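Pyrrolidone-carboxylate peptidase (Deinococcus radiodurans R1, PDB 5Z48) probably removes N-terminal pyroglutamyl (5-oxoproline) residues from peptides as a thiol exopeptidase of family C15, except where proline follows. Local coordinates at residues A75-V80 with D136-A141; P46-A51 with I94-G99; R122-A127 with E206-Q211. One frame throughout, in Å; residues are numbered along the deposited sequence.

Contact 1 (A75-V80 with D136-A141)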
ATOM      1  N   ALA B  75       1.773  -7.182 -11.860  1.00 10.88           N
ATOM      2  CA  ALA B  75       1.739  -5.726 -11.801  1.00 10.32           C
ATOM      3  C   ALA B  75       1.297  -5.261 -10.421  1.00 12.62           C
ATOM      4  O   ALA B  75       0.203  -5.612  -9.942  1.00 14.98           O
ATOM      5  CB  ALA B  75       0.785  -5.198 -12.879  1.00 13.06           C
ATOM      6  N   GLY B  76       2.160  -4.473  -9.777  1.00 11.10           N
ATOM      7  CA  GLY B  76       1.934  -4.003  -8.423  1.00 12.20           C
ATOM      8  C   GLY B  76       2.968  -4.514  -7.446  1.00 10.22           C
ATOM      9  O   GLY B  76       3.227  -3.858  -6.423  1.00 13.14           O
ATOM     10  N   ARG B  77       3.579  -5.703  -7.745  1.00 10.88           N
ATOM     11  CA  ARG B  77       4.632  -6.164  -6.846  1.00  9.09           C
ATOM     12  C   ARG B  77       5.923  -5.377  -7.095  1.00 11.30           C
ATOM     13  O   ARG B  77       6.252  -5.059  -8.255  1.00 12.27           O
ATOM     14  CB  ARG B  77       4.877  -7.656  -7.024  1.00 10.18           C
ATOM     15  CG  ARG B  77       3.686  -8.535  -6.704  1.00 10.40           C
ATOM     16  CD  ARG B  77       4.097 -10.009  -6.525  1.00  8.32           C
ATOM     17  NE  ARG B  77       2.881 -10.822  -6.320  1.00 11.09           N
ATOM     18  CZ  ARG B  77       2.895 -12.167  -6.308  1.00 11.79           C
ATOM     19  NH1 ARG B  77       4.033 -12.848  -6.504  1.00 11.71           N
ATOM     20  NH2 ARG B  77       1.761 -12.849  -6.142  1.00 15.88           N
ATOM     21  N   PRO B  78       6.655  -5.049  -6.035  1.00 11.16           N
ATOM     22  CA  PRO B  78       7.871  -4.213  -6.188  1.00 11.51           C
ATOM     23  C   PRO B  78       9.126  -4.975  -6.589  1.00 11.25           C
ATOM     24  O   PRO B  78      10.042  -4.359  -7.160  1.00 14.37           O
ATOM     25  CB  PRO B  78       8.054  -3.591  -4.784  1.00 14.29           C
ATOM     26  CG  PRO B  78       7.421  -4.637  -3.848  1.00 11.67           C
ATOM     27  CD  PRO B  78       6.194  -5.112  -4.634  1.00 11.69           C
ATOM     28  N   GLN B  79       9.187  -6.291  -6.352  1.00 10.65           N
ATOM     29  CA  GLN B  79      10.427  -7.049  -6.490  1.00 10.39           C
ATOM     30  C   GLN B  79      10.087  -8.394  -7.112  1.00 11.23           C
ATOM     31  O   GLN B  79       8.962  -8.897  -6.967  1.00 11.55           O
ATOM     32  CB  GLN B  79      11.149  -7.241  -5.123  1.00  9.06           C
ATOM     33  CG  GLN B  79      11.454  -5.900  -4.432  1.00 11.51           C
ATOM     34  CD  GLN B  79      12.037  -6.027  -3.037  1.00 15.26           C
ATOM     35  OE1 GLN B  79      12.224  -7.148  -2.553  1.00 14.49           O
ATOM     36  NE2 GLN B  79      12.371  -4.878  -2.395  1.00 12.12           N
ATOM     37  N   VAL B  80      11.069  -8.978  -7.814  1.00 10.87           N
ATOM     38  CA  VAL B  80      10.877 -10.346  -8.301  1.00 10.69           C
ATOM     39  C   VAL B  80      10.553 -11.293  -7.147  1.00 10.34           C
ATOM     40  O   VAL B  80      11.119 -11.176  -6.039  1.00 10.27           O
ATOM     41  CB  VAL B  80      12.111 -10.846  -9.065  1.00  7.60           C
ATOM     42  CG1 VAL B  80      12.255 -10.072 -10.393  1.00 11.76           C
ATOM     43  CG2 VAL B  80      13.414 -10.736  -8.261  1.00  9.57           C
ATOM     44  N   ASP B 136      12.033 -12.253  -3.108  1.00 10.88           N
ATOM     45  CA  ASP B 136      11.502 -13.047  -1.988  1.00 11.51           C
ATOM     46  C   ASP B 136      10.647 -14.177  -2.542  1.00 10.98           C
ATOM     47  O   ASP B 136      10.407 -14.276  -3.737  1.00 11.42           O
ATOM     48  CB  ASP B 136      10.697 -12.195  -1.016  1.00 14.69           C
ATOM     49  CG  ASP B 136      10.771 -12.724   0.433  1.00 21.46           C
ATOM     50  OD1 ASP B 136      11.178 -13.890   0.662  1.00 18.22           O
ATOM     51  OD2 ASP B 136      10.409 -11.958   1.352  1.00 27.27           O
ATOM     52  N   ILE B 137      10.216 -15.052  -1.641  1.00 10.82           N
ATOM     53  CA  ILE B 137       9.230 -16.098  -1.937  1.00  9.80           C
ATOM     54  C   ILE B 137       7.827 -15.509  -1.724  1.00  9.99           C
ATOM     55  O   ILE B 137       7.580 -14.744  -0.760  1.00 12.38           O
ATOM     56  CB  ILE B 137       9.474 -17.315  -1.016  1.00  9.25           C
ATOM     57  CG1 ILE B 137      10.812 -18.018  -1.414  1.00 10.74           C
ATOM     58  CG2 ILE B 137       8.307 -18.303  -1.094  1.00 11.12           C
ATOM     59  CD1 ILE B 137      11.351 -18.892  -0.264  1.00 12.91           C
ATOM     60  N   SER B 138       6.920 -15.859  -2.642  1.00  8.35           N
ATOM     61  CA  SER B 138       5.495 -15.559  -2.545  1.00  8.72           C
ATOM     62  C   SER B 138       4.749 -16.847  -2.259  1.00  8.33           C
ATOM     63  O   SER B 138       5.058 -17.887  -2.848  1.00 10.21           O
ATOM     64  CB  SER B 138       5.000 -14.966  -3.870  1.00 11.36           C
ATOM     65  OG  SER B 138       3.579 -14.989  -3.985  1.00 11.27           O
ATOM     66  N   ASN B 139       3.727 -16.757  -1.405  1.00  9.25           N
ATOM     67  CA  ASN B 139       2.972 -17.947  -1.036  1.00  8.20           C
ATOM     68  C   ASN B 139       1.589 -17.987  -1.669  1.00 10.39           C
ATOM     69  O   ASN B 139       0.810 -18.911  -1.382  1.00 12.60           O
ATOM     70  CB  ASN B 139       2.907 -18.027   0.482  1.00 11.46           C
ATOM     71  CG  ASN B 139       4.281 -18.260   1.058  1.00 12.64           C
ATOM     72  OD1 ASN B 139       4.995 -19.117   0.536  1.00 12.97           O
ATOM     73  ND2 ASN B 139       4.661 -17.522   2.085  1.00 12.83           N
ATOM     74  N   SER B 140       1.293 -17.069  -2.579  1.00 10.61           N
ATOM     75  CA  SER B 140       0.158 -17.218  -3.493  1.00 10.53           C
ATOM     76  C   SER B 140       0.494 -16.604  -4.841  1.00 11.69           C
ATOM     77  O   SER B 140       0.925 -15.442  -4.900  1.00 12.10           O
ATOM     78  CB  SER B 140      -1.118 -16.574  -2.958  1.00 13.08           C
ATOM     79  OG  SER B 140      -2.129 -16.584  -3.995  1.00 12.87           O
ATOM     80  N   ALA B 141       0.299 -17.371  -5.915  1.00 12.17           N
ATOM     81  CA  ALA B 141       0.515 -16.903  -7.290  1.00 10.94           C
ATOM     82  C   ALA B 141      -0.743 -16.275  -7.886  1.00 13.95           C
ATOM     83  O   ALA B 141      -0.777 -16.023  -9.101  1.00 16.21           O
ATOM     84  CB  ALA B 141       0.983 -18.065  -8.183  1.00 10.23           C
TER
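Arg77 reaches from the loop ahead of strand 80-90 to Ser138 at the end of strand 135-138 and Ser140 in the loop that follows, in the alpha/beta fold of the C15 peptidases and beside the probable Cys-His-Glu triad of Cys146, His171 and Glu83. The Arg77 chain runs extended from CG to NE, and NH2 gives a bent hydrogen bond to Ser140 O (3.0 Å, N-H...O 136°), the acceptor lying at the guanidinium edge, 21° out of its plane. NH1 forms a salt bridge with Glu83 OE2 and a hydrogen bond with Thr81 OG1. Ser138 OG, set anti to its backbone N (chi1 164°), comes up beside the guanidinium, 3.3 Å from Arg77 NH1, and is hydrogen-bonded to Glu83 OE1. Both carboxylate oxygens of Glu83 are therefore gripped, a second shell consistent with fixing how this probable triad member is turned. The side chain of Arg77 also touches His171. The backbone adds one link, Asp136 N to Val80 O (3.3 Å), next to the parallel pairing of strands 80-90 and 135-138. Just past the strand, Ser140 N makes a weak 3.4 Å hydrogen bond to Ser138 OG.

Contact 2 (P46-A51 with I94-G99). With PCA (pyroglutamic acid), chain I.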
ATOM      1  N   PRO B  46      -0.047 -18.054 -24.353  1.00 12.23           N
ATOM      2  CA  PRO B  46      -1.189 -17.139 -24.344  1.00 12.74           C
ATOM      3  C   PRO B  46      -1.774 -17.024 -22.939  1.00 11.76           C
ATOM      4  O   PRO B  46      -1.660 -17.933 -22.112  1.00 12.97           O
ATOM      5  CB  PRO B  46      -2.185 -17.813 -25.289  1.00 14.90           C
ATOM      6  CG  PRO B  46      -1.889 -19.312 -25.054  1.00 16.32           C
ATOM      7  CD  PRO B  46      -0.383 -19.382 -24.881  1.00 12.27           C
ATOM      8  N   VAL B  47      -2.433 -15.885 -22.676  1.00 12.61           N
ATOM      9  CA  VAL B  47      -3.092 -15.675 -21.371  1.00 11.00           C
ATOM     10  C   VAL B  47      -4.511 -16.210 -21.477  1.00 12.86           C
ATOM     11  O   VAL B  47      -5.490 -15.454 -21.529  1.00 14.15           O
ATOM     12  CB  VAL B  47      -3.054 -14.201 -20.943  1.00 11.13           C
ATOM     13  CG1 VAL B  47      -3.562 -14.063 -19.521  1.00 12.90           C
ATOM     14  CG2 VAL B  47      -1.627 -13.720 -20.931  1.00 12.92           C
ATOM     15  N   GLU B  48      -4.627 -17.527 -21.535  1.00 13.61           N
ATOM     16  CA  GLU B  48      -5.903 -18.209 -21.661  1.00 13.89           C
ATOM     17  C   GLU B  48      -5.583 -19.641 -21.267  1.00 14.80           C
ATOM     18  O   GLU B  48      -4.674 -20.236 -21.885  1.00 14.20           O
ATOM     19  CB  GLU B  48      -6.442 -18.123 -23.100  1.00 15.13           C
ATOM     20  CG  GLU B  48      -7.891 -18.633 -23.263  1.00 16.82           C
ATOM     21  CD  GLU B  48      -7.933 -20.150 -23.265  1.00 18.33           C
ATOM     22  OE1 GLU B  48      -8.551 -20.724 -22.345  1.00 20.29           O
ATOM     23  OE2 GLU B  48      -7.309 -20.759 -24.181  1.00 21.99           O
ATOM     24  N   PRO B  49      -6.246 -20.209 -20.248  1.00 11.64           N
ATOM     25  CA  PRO B  49      -5.726 -21.457 -19.647  1.00 12.92           C
ATOM     26  C   PRO B  49      -5.770 -22.675 -20.545  1.00 16.85           C
ATOM     27  O   PRO B  49      -4.823 -23.469 -20.500  1.00 15.60           O
ATOM     28  CB  PRO B  49      -6.609 -21.671 -18.407  1.00 14.60           C
ATOM     29  CG  PRO B  49      -7.874 -20.859 -18.720  1.00 16.66           C
ATOM     30  CD  PRO B  49      -7.385 -19.663 -19.478  1.00 13.37           C
ATOM     31  N   HIS B  50      -6.814 -22.853 -21.351  1.00 15.73           N
ATOM     32  CA  HIS B  50      -6.875 -24.060 -22.174  1.00 18.16           C
ATOM     33  C   HIS B  50      -5.730 -24.083 -23.170  1.00 18.82           C
ATOM     34  O   HIS B  50      -5.003 -25.082 -23.279  1.00 18.74           O
ATOM     35  CB  HIS B  50      -8.219 -24.150 -22.871  1.00 20.83           C
ATOM     36  CG  HIS B  50      -9.353 -24.252 -21.905  1.00 27.99           C
ATOM     37  ND1 HIS B  50      -9.373 -25.194 -20.898  1.00 35.14           N
ATOM     38  CD2 HIS B  50     -10.464 -23.496 -21.739  1.00 30.38           C
ATOM     39  CE1 HIS B  50     -10.473 -25.042 -20.181  1.00 36.84           C
ATOM     40  NE2 HIS B  50     -11.154 -24.023 -20.671  1.00 34.26           N
ATOM     41  N   ALA B  51      -5.512 -22.968 -23.864  1.00 14.76           N
ATOM     42  CA  ALA B  51      -4.443 -22.949 -24.860  1.00 15.64           C
ATOM     43  C   ALA B  51      -3.069 -22.943 -24.197  1.00 16.29           C
ATOM     44  O   ALA B  51      -2.117 -23.547 -24.715  1.00 16.30           O
ATOM     45  CB  ALA B  51      -4.602 -21.748 -25.792  1.00 15.93           C
ATOM     46  N   ILE B  94     -10.220 -10.790 -13.283  1.00 15.94           N
ATOM     47  CA  ILE B  94     -10.409 -10.136 -14.580  1.00 17.46           C
ATOM     48  C   ILE B  94     -10.506 -11.235 -15.625  1.00 16.42           C
ATOM     49  O   ILE B  94     -10.038 -12.362 -15.400  1.00 15.48           O
ATOM     50  CB  ILE B  94      -9.242  -9.178 -14.932  1.00 18.47           C
ATOM     51  CG1 ILE B  94      -7.894  -9.920 -14.817  1.00 20.23           C
ATOM     52  CG2 ILE B  94      -9.245  -7.948 -14.025  1.00 20.56           C
ATOM     53  CD1 ILE B  94      -6.729  -9.140 -15.465  1.00 20.36           C
ATOM     54  N   PRO B  95     -11.119 -10.951 -16.773  1.00 18.00           N
ATOM     55  CA  PRO B  95     -11.194 -11.977 -17.817  1.00 20.89           C
ATOM     56  C   PRO B  95      -9.811 -12.277 -18.373  1.00 17.23           C
ATOM     57  O   PRO B  95      -8.874 -11.467 -18.300  1.00 17.93           O
ATOM     58  CB  PRO B  95     -12.116 -11.373 -18.887  1.00 21.55           C
ATOM     59  CG  PRO B  95     -12.252  -9.903 -18.506  1.00 25.55           C
ATOM     60  CD  PRO B  95     -11.958  -9.768 -17.064  1.00 20.10           C
ATOM     61  N   ASP B  96      -9.693 -13.484 -18.923  1.00 14.52           N
ATOM     62  CA  ASP B  96      -8.486 -13.835 -19.658  1.00 13.69           C
ATOM     63  C   ASP B  96      -8.611 -13.241 -21.063  1.00 15.75           C
ATOM     64  O   ASP B  96      -9.563 -12.520 -21.382  1.00 17.06           O
ATOM     65  CB  ASP B  96      -8.271 -15.355 -19.627  1.00 14.08           C
ATOM     66  CG  ASP B  96      -9.382 -16.156 -20.372  1.00 14.52           C
ATOM     67  OD1 ASP B  96     -10.041 -15.621 -21.316  1.00 15.08           O
ATOM     68  OD2 ASP B  96      -9.550 -17.372 -20.053  1.00 15.60           O
ATOM     69  N   ASN B  97      -7.667 -13.546 -21.949  1.00 15.61           N
ATOM     70  CA  ASN B  97      -7.622 -12.926 -23.273  1.00 16.88           C
ATOM     71  C   ASN B  97      -8.655 -13.484 -24.250  1.00 17.64           C
ATOM     72  O   ASN B  97      -8.814 -12.937 -25.355  1.00 21.33           O
ATOM     73  CB  ASN B  97      -6.214 -13.045 -23.866  1.00 18.91           C
ATOM     74  CG  ASN B  97      -5.291 -11.952 -23.360  1.00 23.78           C
ATOM     75  OD1 ASN B  97      -5.734 -11.010 -22.695  1.00 21.49           O
ATOM     76  ND2 ASN B  97      -4.020 -12.053 -23.702  1.00 20.28           N
ATOM     77  N   ALA B  98      -9.412 -14.507 -23.831  1.00 17.35           N
ATOM     78  CA  ALA B  98     -10.607 -14.913 -24.544  1.00 18.76           C
ATOM     79  C   ALA B  98     -11.871 -14.296 -23.953  1.00 18.80           C
ATOM     80  O   ALA B  98     -12.968 -14.595 -24.440  1.00 21.84           O
ATOM     81  CB  ALA B  98     -10.713 -16.439 -24.581  1.00 19.59           C
ATOM     82  N   GLY B  99     -11.741 -13.407 -22.966  1.00 18.41           N
ATOM     83  CA  GLY B  99     -12.898 -12.804 -22.322  1.00 20.37           C
ATOM     84  C   GLY B  99     -13.559 -13.700 -21.314  1.00 20.05           C
ATOM     85  O   GLY B  99     -14.691 -13.435 -20.886  1.00 23.01           O
TER
HETATM   86  N   PCA I 302       0.340 -12.408 -15.270  1.00 12.52           N
HETATM   87  CA  PCA I 302      -0.995 -12.965 -15.079  1.00 16.03           C
HETATM   88  CB  PCA I 302      -1.347 -13.771 -16.342  1.00 15.03           C
HETATM   89  CG  PCA I 302      -0.237 -13.542 -17.369  1.00 13.13           C
HETATM   90  CD  PCA I 302       0.783 -12.748 -16.595  1.00 10.05           C
HETATM   91  OE  PCA I 302       1.871 -12.428 -17.089  1.00 12.15           O
HETATM   92  C   PCA I 302      -1.049 -13.769 -13.765  1.00 17.95           C
HETATM   93  O   PCA I 302      -1.768 -14.762 -13.614  1.00 14.84           O
HETATM   94  OXT PCA I 302      -0.306 -13.449 -12.795  1.00 21.19           O
HETATM   95  O   HOH W   1      -2.887 -14.352 -25.217  1.00 19.09           O
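Val47 and Glu48, in the bend that leads into helix 49-63, meet Asp96, Asn97 and Ala98 of a type I beta turn in a loop-to-loop contact beside the pyroglutamate pocket. One backbone bond holds it: Asn97 N to Val47 O at 2.9 Å, almost straight at 170° and with the donor nearly on the line of the carbonyl. Val47 is the centre of an inverse gamma turn, and its side chain works on two fronts. Val47 CB lies 3.6 Å from Asn97 ND2, while both its methyls meet the bound pyroglutamic acid, CG2 at 3.8 Å from the ligand's CG. The Asn97 amide is pinned further: ND2 donates to Pro13 O and to a water that also takes the N-H of Val47.

Next along the chain, the Glu48 and Asp96 side chains lie side by side, their carboxylate planes 79° apart. Glu48 OE1 and Asp96 OD2 are 4.2 Å apart, a like-charge pair that each side probably tolerates through its N-H donors. Glu48 is the helix N-cap, bent at chi2 (-77°), with OE1 accepting from His50 N and OE2 from Ala51 N. Asp96 OD1 takes Ala98 N in an Asx turn and Gln100 N as well. Asp96 OD2 lies 3.2 Å from Pro49 CD, the two side chains crossing at about a right angle, and Ala98 CB packs 3.8 Å from Glu48 CG. A capped helix start is thus joined to an Asx turn, and Val47, the residue before the cap, lines the pocket that holds pyroglutamate.

Contact 3 (R122-A127 with E206-Q211)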
ATOM      1  N   ARG B 122      15.739 -21.276  -1.932  1.00 12.84           N
ATOM      2  CA  ARG B 122      16.713 -20.484  -1.172  1.00 10.92           C
ATOM      3  C   ARG B 122      17.982 -20.228  -1.977  1.00 12.37           C
ATOM      4  O   ARG B 122      18.554 -19.130  -1.879  1.00 12.78           O
ATOM      5  CB  ARG B 122      17.044 -21.141   0.171  1.00 14.08           C
ATOM      6  CG  ARG B 122      15.846 -21.240   1.127  1.00 15.57           C
ATOM      7  CD  ARG B 122      15.348 -19.892   1.657  1.00 14.72           C
ATOM      8  NE  ARG B 122      14.025 -20.032   2.308  1.00 15.21           N
ATOM      9  CZ  ARG B 122      13.316 -18.994   2.747  1.00 15.74           C
ATOM     10  NH1 ARG B 122      13.794 -17.752   2.634  1.00 16.70           N
ATOM     11  NH2 ARG B 122      12.108 -19.169   3.250  1.00 14.60           N
ATOM     12  N   ALA B 123      18.396 -21.173  -2.829  1.00 12.98           N
ATOM     13  CA  ALA B 123      19.567 -20.944  -3.672  1.00 13.13           C
ATOM     14  C   ALA B 123      19.318 -19.817  -4.664  1.00 11.88           C
ATOM     15  O   ALA B 123      20.224 -19.033  -4.974  1.00 12.99           O
ATOM     16  CB  ALA B 123      19.917 -22.222  -4.416  1.00 12.61           C
ATOM     17  N   ILE B 124      18.091 -19.717  -5.186  1.00 11.08           N
ATOM     18  CA  ILE B 124      17.799 -18.609  -6.094  1.00  9.49           C
ATOM     19  C   ILE B 124      17.818 -17.276  -5.348  1.00 11.87           C
ATOM     20  O   ILE B 124      18.405 -16.297  -5.832  1.00 10.94           O
ATOM     21  CB  ILE B 124      16.449 -18.834  -6.798  1.00  9.19           C
ATOM     22  CG1 ILE B 124      16.499 -20.087  -7.696  1.00  9.84           C
ATOM     23  CG2 ILE B 124      16.063 -17.586  -7.639  1.00 10.87           C
ATOM     24  CD1 ILE B 124      15.071 -20.555  -8.154  1.00 10.93           C
ATOM     25  N   LEU B 125      17.173 -17.211  -4.174  1.00 11.45           N
ATOM     26  CA  LEU B 125      17.209 -15.968  -3.392  1.00 10.86           C
ATOM     27  C   LEU B 125      18.632 -15.543  -3.096  1.00 11.60           C
ATOM     28  O   LEU B 125      18.964 -14.349  -3.163  1.00 11.45           O
ATOM     29  CB  LEU B 125      16.434 -16.146  -2.081  1.00 11.47           C
ATOM     30  CG  LEU B 125      14.907 -16.298  -2.221  1.00 13.81           C
ATOM     31  CD1 LEU B 125      14.268 -16.243  -0.841  1.00 13.47           C
ATOM     32  CD2 LEU B 125      14.190 -15.347  -3.181  1.00 14.93           C
ATOM     33  N   ALA B 126      19.502 -16.507  -2.798  1.00 11.70           N
ATOM     34  CA  ALA B 126      20.883 -16.175  -2.468  1.00 10.64           C
ATOM     35  C   ALA B 126      21.624 -15.674  -3.703  1.00 11.93           C
ATOM     36  O   ALA B 126      22.427 -14.736  -3.628  1.00 12.63           O
ATOM     37  CB  ALA B 126      21.611 -17.383  -1.865  1.00 12.63           C
ATOM     38  N   ALA B 127      21.352 -16.291  -4.859  1.00 11.49           N
ATOM     39  CA  ALA B 127      21.995 -15.815  -6.083  1.00 12.26           C
ATOM     40  C   ALA B 127      21.535 -14.403  -6.435  1.00 12.83           C
ATOM     41  O   ALA B 127      22.346 -13.554  -6.844  1.00 13.20           O
ATOM     42  CB  ALA B 127      21.697 -16.785  -7.236  1.00 11.64           C
ATOM     43  N   GLU B 206      20.435 -19.384 -13.952  1.00 11.87           N
ATOM     44  CA  GLU B 206      21.791 -19.848 -13.676  1.00 13.71           C
ATOM     45  C   GLU B 206      21.850 -20.596 -12.348  1.00 12.92           C
ATOM     46  O   GLU B 206      22.553 -21.616 -12.232  1.00 15.21           O
ATOM     47  CB  GLU B 206      22.756 -18.641 -13.681  1.00 18.19           C
ATOM     48  CG  GLU B 206      22.852 -17.939 -15.045  1.00 27.29           C
ATOM     49  CD  GLU B 206      23.636 -16.616 -15.058  1.00 34.74           C
ATOM     50  OE1 GLU B 206      23.818 -16.009 -13.980  1.00 37.85           O
ATOM     51  OE2 GLU B 206      24.061 -16.191 -16.164  1.00 36.98           O
ATOM     52  N   ALA B 207      21.113 -20.116 -11.349  1.00 12.05           N
ATOM     53  CA  ALA B 207      21.135 -20.795 -10.050  1.00 11.90           C
ATOM     54  C   ALA B 207      20.449 -22.162 -10.134  1.00 12.54           C
ATOM     55  O   ALA B 207      20.913 -23.134  -9.521  1.00 13.97           O
ATOM     56  CB  ALA B 207      20.479 -19.942  -8.959  1.00 12.56           C
ATOM     57  N   ILE B 208      19.350 -22.244 -10.887  1.00 11.47           N
ATOM     58  CA  ILE B 208      18.629 -23.509 -11.014  1.00 12.51           C
ATOM     59  C   ILE B 208      19.528 -24.560 -11.653  1.00 13.95           C
ATOM     60  O   ILE B 208      19.641 -25.696 -11.176  1.00 15.75           O
ATOM     61  CB  ILE B 208      17.344 -23.310 -11.840  1.00 12.25           C
ATOM     62  CG1 ILE B 208      16.309 -22.480 -11.053  1.00 11.63           C
ATOM     63  CG2 ILE B 208      16.780 -24.675 -12.227  1.00 15.35           C
ATOM     64  CD1 ILE B 208      15.249 -21.799 -11.961  1.00 11.93           C
ATOM     65  N   THR B 209      20.196 -24.185 -12.742  1.00 13.60           N
ATOM     66  CA  THR B 209      20.973 -25.207 -13.436  1.00 15.56           C
ATOM     67  C   THR B 209      22.254 -25.538 -12.695  1.00 22.55           C
ATOM     68  O   THR B 209      22.772 -26.655 -12.829  1.00 22.91           O
ATOM     69  CB  THR B 209      21.291 -24.794 -14.877  1.00 16.75           C
ATOM     70  OG1 THR B 209      22.093 -23.605 -14.870  1.00 19.19           O
ATOM     71  CG2 THR B 209      19.991 -24.512 -15.689  1.00 16.34           C
ATOM     72  N   ALA B 210      22.796 -24.586 -11.939  1.00 18.81           N
ATOM     73  CA  ALA B 210      23.954 -24.882 -11.112  1.00 17.45           C
ATOM     74  C   ALA B 210      23.591 -25.913 -10.051  1.00 19.84           C
ATOM     75  O   ALA B 210      24.387 -26.783  -9.729  1.00 27.09           O
ATOM     76  CB  ALA B 210      24.481 -23.599 -10.472  1.00 20.12           C
ATOM     77  N   GLN B 211      22.366 -25.840  -9.520  1.00 21.68           N
ATOM     78  CA  GLN B 211      21.979 -26.780  -8.465  1.00 26.99           C
ATOM     79  C   GLN B 211      21.755 -28.173  -9.009  1.00 33.15           C
ATOM     80  O   GLN B 211      21.964 -29.156  -8.290  1.00 35.89           O
ATOM     81  CB  GLN B 211      20.704 -26.320  -7.749  1.00 28.94           C
ATOM     82  CG  GLN B 211      20.838 -25.085  -6.895  1.00 32.22           C
ATOM     83  CD  GLN B 211      21.747 -25.305  -5.698  1.00 37.74           C
ATOM     84  OE1 GLN B 211      21.650 -26.319  -5.011  1.00 44.08           O
ATOM     85  NE2 GLN B 211      22.667 -24.379  -5.476  1.00 37.32           N
TER
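Ile124 on helix 121-130 packs against Ala207 and Ile208 on helix 194-211. Going outward, Ile124 CB stands 4.7 Å from Ala207 CB, a loose approach. Ile124 CG1, anti to the carbonyl carbon (chi1 -64°), closes in: it is 4.2 Å from Ala207 CB and 4.1 Å from Ile208 CG1. With chi2 at 166° the chain continues outward, so that the Ile124 CD1 tip ends 3.7 Å from Ile208 CG1, where the two isoleucines cross at a slant. The same side chain leans on Leu82 of strand 80-90 and on Leu119, which Ile208 touches too, so this end of the interface is buried. An alanine here would probably leave Ile208 CG1 without its apolar mate and open a gap between the two helices and strand 80-90.

Toward the outside the contact is made by small residues. Ala127 CB and Ala207 CB meet at 3.8 Å, and with Ala123 on the same flank they let the axes of the short segments come within 9.0 Å, at 131° between their N-to-C directions. Gln211, its chain bent at chi2, lays its amide against Ala123, Gln211 NE2 to Ala123 CB at 3.7 Å. The neighbouring Arg122 forms salt bridges with Asp91 and Asp104 of another subunit. Two helices packed through small alanines, with Ile124 reaching Leu82 of strand 80-90, make up part of the helical layer on a sheet, as in the alpha/beta/alpha sandwich of this peptidase family.

From the N terminus, the chain passes 46-51, the first half of contact 2, then 75-80, which opens contact 1, before 94-99 closes contact 2, whose loop holds strands 67-73 and 80-90. Helix 121-130 next opens contact 3, residues 136-141 close contact 1, and the C-terminal helix closes contact 3 last. Contact 1 thus crosses both others, while contacts 2 and 3 follow in series on opposite sides of the chain's centre, their nearest atoms about 20 Å apart. Contacts 1 and 3 touch directly, where Ile137 and Asp136 of the strand pack on Leu125 of the preceding helix. Contact 1 joins the triad surroundings to strand 135-138, contact 2 the pocket bend to a loop, contact 3 two helices.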